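Serine protease inhibitor (PDB 3STO) probably inhibits serine proteases as a member of the serpin family, in which cleavage of an exposed reactive loop traps the attacking enzyme. Local coordinates at residues 28-33 with 307-312; 48-53 with 338-343. One frame throughout, in Å; residues are numbered along the deposited sequence.

Interaction 1. Residues 28-33 with 307-312; sequences STVTAD and VPTLKS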
loop_
_atom_site.group_PDB
_atom_site.type_symbol
_atom_site.label_atom_id
_atom_site.label_comp_id
_atom_site.label_asym_id
_atom_site.label_seq_id
_atom_site.Cartn_x
_atom_site.Cartn_y
_atom_site.Cartn_z
ATOM N N SER A 28 3.754 -5.214 -11.255
ATOM C CA SER A 28 4.719 -5.363 -12.351
ATOM C C SER A 28 4.968 -4.103 -13.128
ATOM O O SER A 28 5.968 -4.005 -13.808
ATOM C CB SER A 28 4.354 -6.450 -13.348
ATOM O OG SER A 28 2.969 -6.543 -13.492
ATOM N N THR A 29 4.094 -3.124 -13.022
ATOM C CA THR A 29 4.288 -1.927 -13.809
ATOM C C THR A 29 4.935 -0.860 -12.970
ATOM O O THR A 29 5.927 -0.264 -13.360
ATOM C CB THR A 29 2.964 -1.388 -14.406
ATOM O OG1 THR A 29 2.441 -2.355 -15.331
ATOM C CG2 THR A 29 3.224 -0.050 -15.129
ATOM N N VAL A 30 4.370 -0.634 -11.805
ATOM C CA VAL A 30 4.778 0.476 -10.977
ATOM C C VAL A 30 6.200 0.280 -10.434
ATOM O O VAL A 30 6.885 1.249 -10.164
ATOM C CB VAL A 30 3.797 0.682 -9.821
ATOM C CG1 VAL A 30 3.971 -0.400 -8.741
ATOM C CG2 VAL A 30 3.972 2.076 -9.236
ATOM N N THR A 31 6.672 -0.955 -10.290
ATOM C CA THR A 31 7.989 -1.104 -9.656
ATOM C C THR A 31 9.115 -0.939 -10.656
ATOM O O THR A 31 10.251 -0.679 -10.257
ATOM C CB THR A 31 8.178 -2.424 -8.846
ATOM O OG1 THR A 31 8.206 -3.545 -9.731
ATOM C CG2 THR A 31 7.082 -2.608 -7.791
ATOM N N ALA A 32 8.783 -1.056 -11.943
ATOM C CA ALA A 32 9.769 -1.027 -13.042
ATOM C C ALA A 32 10.774 0.157 -12.987
ATOM O O ALA A 32 11.965 -0.032 -13.211
ATOM C CB ALA A 32 9.057 -1.082 -14.412
ATOM N N ASP A 33 10.287 1.352 -12.649
ATOM C CA ASP A 33 11.092 2.568 -12.704
ATOM C C ASP A 33 11.765 2.981 -11.382
ATOM O O ASP A 33 12.288 4.073 -11.270
ATOM C CB ASP A 33 10.221 3.718 -13.262
ATOM C CG ASP A 33 9.809 3.487 -14.732
ATOM O OD1 ASP A 33 10.551 2.816 -15.494
ATOM O OD2 ASP A 33 8.749 3.989 -15.150
ATOM N N VAL A 307 -1.251 8.001 -11.939
ATOM C CA VAL A 307 -1.940 8.165 -13.226
ATOM C C VAL A 307 -1.270 7.394 -14.388
ATOM O O VAL A 307 -1.946 6.649 -15.079
ATOM C CB VAL A 307 -2.200 9.652 -13.570
ATOM C CG1 VAL A 307 -2.674 9.777 -15.009
ATOM C CG2 VAL A 307 -3.206 10.249 -12.599
ATOM N N PRO A 308 0.077 7.533 -14.566
ATOM C CA PRO A 308 0.773 6.815 -15.654
ATOM C C PRO A 308 0.673 5.288 -15.551
ATOM O O PRO A 308 0.378 4.619 -16.549
ATOM C CB PRO A 308 2.227 7.276 -15.507
ATOM C CG PRO A 308 2.132 8.617 -14.800
ATOM C CD PRO A 308 0.982 8.465 -13.858
ATOM N N THR A 309 0.903 4.743 -14.362
ATOM C CA THR A 309 0.767 3.301 -14.150
ATOM C C THR A 309 -0.638 2.818 -14.444
ATOM O O THR A 309 -0.809 1.791 -15.095
ATOM C CB THR A 309 1.078 2.899 -12.680
ATOM O OG1 THR A 309 2.393 3.330 -12.325
ATOM C CG2 THR A 309 0.970 1.393 -12.500
ATOM N N LEU A 310 -1.632 3.551 -13.929
ATOM C CA LEU A 310 -3.053 3.250 -14.195
ATOM C C LEU A 310 -3.439 3.345 -15.681
ATOM O O LEU A 310 -4.191 2.518 -16.180
ATOM C CB LEU A 310 -3.991 4.125 -13.342
ATOM C CG LEU A 310 -3.964 3.833 -11.836
ATOM C CD1 LEU A 310 -4.741 4.868 -11.076
ATOM C CD2 LEU A 310 -4.503 2.448 -11.546
ATOM N N LYS A 311 -2.901 4.336 -16.382
ATOM C CA LYS A 311 -3.082 4.396 -17.824
ATOM C C LYS A 311 -2.519 3.151 -18.443
ATOM O O LYS A 311 -3.189 2.446 -19.231
ATOM C CB LYS A 311 -2.385 5.619 -18.417
ATOM C CG LYS A 311 -3.203 6.886 -18.338
ATOM C CD LYS A 311 -2.365 8.108 -18.614
ATOM C CE LYS A 311 -3.249 9.299 -18.760
ATOM N NZ LYS A 311 -2.463 10.572 -18.751
ATOM N N SER A 312 -1.273 2.882 -18.089
ATOM C CA SER A 312 -0.578 1.691 -18.567
ATOM C C SER A 312 -1.319 0.359 -18.340
ATOM O O SER A 312 -1.182 -0.555 -19.141
ATOM C CB SER A 312 0.802 1.612 -17.936
ATOM O OG SER A 312 1.365 0.351 -18.216
HETATM O O HOH W 1 1.680 -2.415 -18.208
#
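Thr29 of 28-33 meets Thr309 of helix 307-312. Their methyls touch, with Thr29 CG2 3.8 Å from Thr309 CG2. The backbones come close at Val30 and Thr309, whose CA atoms are 5.8 Å apart. No direct hydrogen bond joins the two segments.

Thr29 CB lies 3.9 Å from Thr309 CG2. The chi1 of Thr29, measured to OG1, is -64°. This puts OG1 beside the backbone N and the methyl CG2 anti to it, directed across the interface. Besides the Thr309 methyl, Thr29 CG2 touches Ser312 OG, at 3.6 Å. The two threonine side chains lie alongside each other, pointing opposite ways. The remaining branch, OG1, makes a weak hydrogen bond to Ala25 O, one turn back in the helix. Thr29 OG1 also makes a hydrogen bond of 3.0 Å to a water. The same water lies 2.8 Å from Ser312 OG and is hydrogen-bonded to it. Thr29 OG1 and Ser312 OG are 4.1 Å apart, so the water links two hydroxyls that do not bond each other.

In the serpin fold, helix 18-30 is the first helix, and helix 307-312 is the short one between strands 287-305 and 339-348. The contact thus joins the N-terminal helix to a connection between two strands of the main sheet. It is partly buried, with the water bridge on the side where Ser312 is exposed.

Val30 packs deeper, against the other branch of Thr309. Val30 CG2 is 3.7 Å from Thr309 OG1, and the valine side chain passes Thr309 at a slant. Val30 also touches Phe39 of strand 39-41. On helix 307-312, Leu310 points away from Thr29 and Val30 and packs on Ile46 of helix 43-55.

Interaction 2. Residues 48-53 with 338-343; sequences FTLGIL and NEFIQT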
loop_
_atom_site.group_PDB
_atom_site.type_symbol
_atom_site.label_atom_id
_atom_site.label_comp_id
_atom_site.label_asym_id
_atom_site.label_seq_id
_atom_site.Cartn_x
_atom_site.Cartn_y
_atom_site.Cartn_z
ATOM N N PHE A 48 -9.438 0.282 -3.775
ATOM C CA PHE A 48 -10.576 0.942 -3.137
ATOM C C PHE A 48 -10.868 2.322 -3.739
ATOM O O PHE A 48 -12.012 2.699 -3.889
ATOM C CB PHE A 48 -10.346 1.122 -1.626
ATOM C CG PHE A 48 -10.245 -0.171 -0.859
ATOM C CD1 PHE A 48 -10.355 -1.398 -1.504
ATOM C CD2 PHE A 48 -10.051 -0.164 0.517
ATOM C CE1 PHE A 48 -10.264 -2.586 -0.789
ATOM C CE2 PHE A 48 -9.970 -1.348 1.240
ATOM C CZ PHE A 48 -10.070 -2.553 0.590
ATOM N N THR A 49 -9.828 3.089 -4.052
ATOM C CA THR A 49 -9.998 4.437 -4.576
ATOM C C THR A 49 -10.567 4.416 -5.994
ATOM O O THR A 49 -11.566 5.066 -6.287
ATOM C CB THR A 49 -8.680 5.153 -4.624
ATOM O OG1 THR A 49 -8.182 5.299 -3.288
ATOM C CG2 THR A 49 -8.854 6.513 -5.295
ATOM N N LEU A 50 -9.913 3.657 -6.864
ATOM C CA LEU A 50 -10.457 3.326 -8.180
ATOM C C LEU A 50 -11.851 2.712 -8.096
ATOM O O LEU A 50 -12.783 3.116 -8.795
ATOM C CB LEU A 50 -9.551 2.312 -8.850
ATOM C CG LEU A 50 -9.488 2.486 -10.342
ATOM C CD1 LEU A 50 -9.249 3.961 -10.600
ATOM C CD2 LEU A 50 -8.362 1.632 -10.843
ATOM N N GLY A 51 -11.984 1.705 -7.252
ATOM C CA GLY A 51 -13.234 1.004 -7.130
ATOM C C GLY A 51 -14.370 1.902 -6.703
ATOM O O GLY A 51 -15.508 1.718 -7.122
ATOM N N ILE A 52 -14.089 2.878 -5.860
ATOM C CA ILE A 52 -15.177 3.694 -5.358
ATOM C C ILE A 52 -15.935 4.423 -6.509
ATOM O O ILE A 52 -17.168 4.496 -6.503
ATOM C CB ILE A 52 -14.690 4.630 -4.261
ATOM C CG1 ILE A 52 -15.813 4.936 -3.288
ATOM C CG2 ILE A 52 -14.074 5.900 -4.842
ATOM C CD1 ILE A 52 -15.298 5.541 -2.015
ATOM N N LEU A 53 -15.202 4.903 -7.515
ATOM C CA LEU A 53 -15.789 5.618 -8.653
ATOM C C LEU A 53 -16.747 4.744 -9.461
ATOM O O LEU A 53 -17.795 5.192 -9.889
ATOM C CB LEU A 53 -14.698 6.196 -9.549
ATOM C CG LEU A 53 -13.802 7.212 -8.823
ATOM C CD1 LEU A 53 -12.724 7.731 -9.738
ATOM C CD2 LEU A 53 -14.637 8.364 -8.291
ATOM N N ASN A 338 -7.529 14.790 -12.535
ATOM C CA ASN A 338 -6.232 15.377 -12.875
ATOM C C ASN A 338 -5.096 14.577 -12.237
ATOM O O ASN A 338 -4.114 14.242 -12.903
ATOM C CB ASN A 338 -6.142 16.824 -12.394
ATOM C CG ASN A 338 -7.088 17.736 -13.109
ATOM O OD1 ASN A 338 -8.258 17.876 -12.718
ATOM N ND2 ASN A 338 -6.595 18.372 -14.173
ATOM N N GLU A 339 -5.227 14.280 -10.944
ATOM C CA GLU A 339 -4.177 13.569 -10.205
ATOM C C GLU A 339 -4.747 12.451 -9.326
ATOM O O GLU A 339 -5.837 12.563 -8.760
ATOM C CB GLU A 339 -3.367 14.528 -9.336
ATOM C CG GLU A 339 -2.995 15.829 -10.013
ATOM C CD GLU A 339 -2.261 16.794 -9.080
ATOM O OE1 GLU A 339 -1.397 16.336 -8.294
ATOM O OE2 GLU A 339 -2.551 18.014 -9.130
ATOM N N PHE A 340 -3.995 11.369 -9.231
ATOM C CA PHE A 340 -4.394 10.222 -8.470
ATOM C C PHE A 340 -3.113 9.871 -7.700
ATOM O O PHE A 340 -2.125 9.389 -8.249
ATOM C CB PHE A 340 -4.869 9.125 -9.421
ATOM C CG PHE A 340 -5.444 7.902 -8.742
ATOM C CD1 PHE A 340 -4.996 7.486 -7.518
ATOM C CD2 PHE A 340 -6.436 7.161 -9.351
ATOM C CE1 PHE A 340 -5.508 6.348 -6.912
ATOM C CE2 PHE A 340 -6.954 6.021 -8.744
ATOM C CZ PHE A 340 -6.476 5.619 -7.517
ATOM N N ILE A 341 -3.140 10.173 -6.413
ATOM C CA ILE A 341 -1.941 10.207 -5.611
ATOM C C ILE A 341 -2.111 9.310 -4.412
ATOM O O ILE A 341 -3.121 9.409 -3.715
ATOM C CB ILE A 341 -1.618 11.662 -5.129
ATOM C CG1 ILE A 341 -1.258 12.560 -6.315
ATOM C CG2 ILE A 341 -0.434 11.677 -4.210
ATOM C CD1 ILE A 341 -1.321 14.036 -5.978
ATOM N N GLN A 342 -1.120 8.437 -4.189
ATOM C CA GLN A 342 -1.019 7.670 -2.943
ATOM C C GLN A 342 0.144 8.182 -2.064
ATOM O O GLN A 342 1.270 8.350 -2.518
ATOM C CB GLN A 342 -0.915 6.154 -3.196
ATOM C CG GLN A 342 -0.822 5.350 -1.908
ATOM C CD GLN A 342 -0.754 3.848 -2.164
ATOM O OE1 GLN A 342 0.293 3.314 -2.536
ATOM N NE2 GLN A 342 -1.870 3.160 -1.965
ATOM N N THR A 343 -0.151 8.466 -0.812
ATOM C CA THR A 343 0.860 8.926 0.087
ATOM C C THR A 343 0.960 7.909 1.228
ATOM O O THR A 343 -0.058 7.572 1.858
ATOM C CB THR A 343 0.579 10.352 0.575
ATOM O OG1 THR A 343 1.570 10.728 1.549
ATOM C CG2 THR A 343 -0.781 10.449 1.197
#
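A helical segment, 48-53, and an extended one, 338-343, pass each other with their backbones well separated. The nearest CA atoms, of Thr49 and Phe340, are 8.9 Å apart. This is helix-on-sheet packing within the serpin fold: helix 43-55 packs against one face of the main sheet, at strand 339-348. That strand runs parallel to 186-197 and antiparallel to 287-305. The backbone of Phe340 is hydrogen-bonded to Leu306, and that of Ile341 to Leu188.

One ring, that of Phe340, bridges the two backbones. Phe340 CG is anti to its backbone N (chi1 -174°), which carries the ring out from the strand to the helix. The side chain of Thr49 points from the helix back toward the strand and meets the far end of the ring obliquely. Thr49 CG2 is 3.4 Å from Phe340 CZ. Thr49 CB adds a contact of 3.7 Å to Phe340 CZ. Leu50 approaches differently, with its side chain roughly perpendicular to that of Phe340. Leu50 CD1 sits at the ring edge, in the ring plane, 3.6 Å from Phe340 CE2.

All three touching residues are buried, and their contact is apolar. The hydroxyl of Thr49 belongs to a different network: OG1 is hydrogen-bonded to Gly45 O in the same helix and to Thr119 OG1 of strand 112-124.

Overall arrangement
The two interactions have centres about 14 Å apart and alternate along the chain, in the order 28-33, 48-53, 307-312, 338-343. Helix 307-312 and strand 339-348 are consecutive elements, and here they touch. Leu310 CD1 of interaction 1 lies 3.3 Å from Phe340 CD2 of interaction 2, and Val307 also packs on Phe340. Leu310 further touches Leu50 of helix 43-55. Together the contacts tie two N-terminal helices to later parts of the serpin fold. Strands 186-197 and 339-348 are paired directly, with no strand between them. This is consistent with a native serpin whose reactive loop has not inserted there.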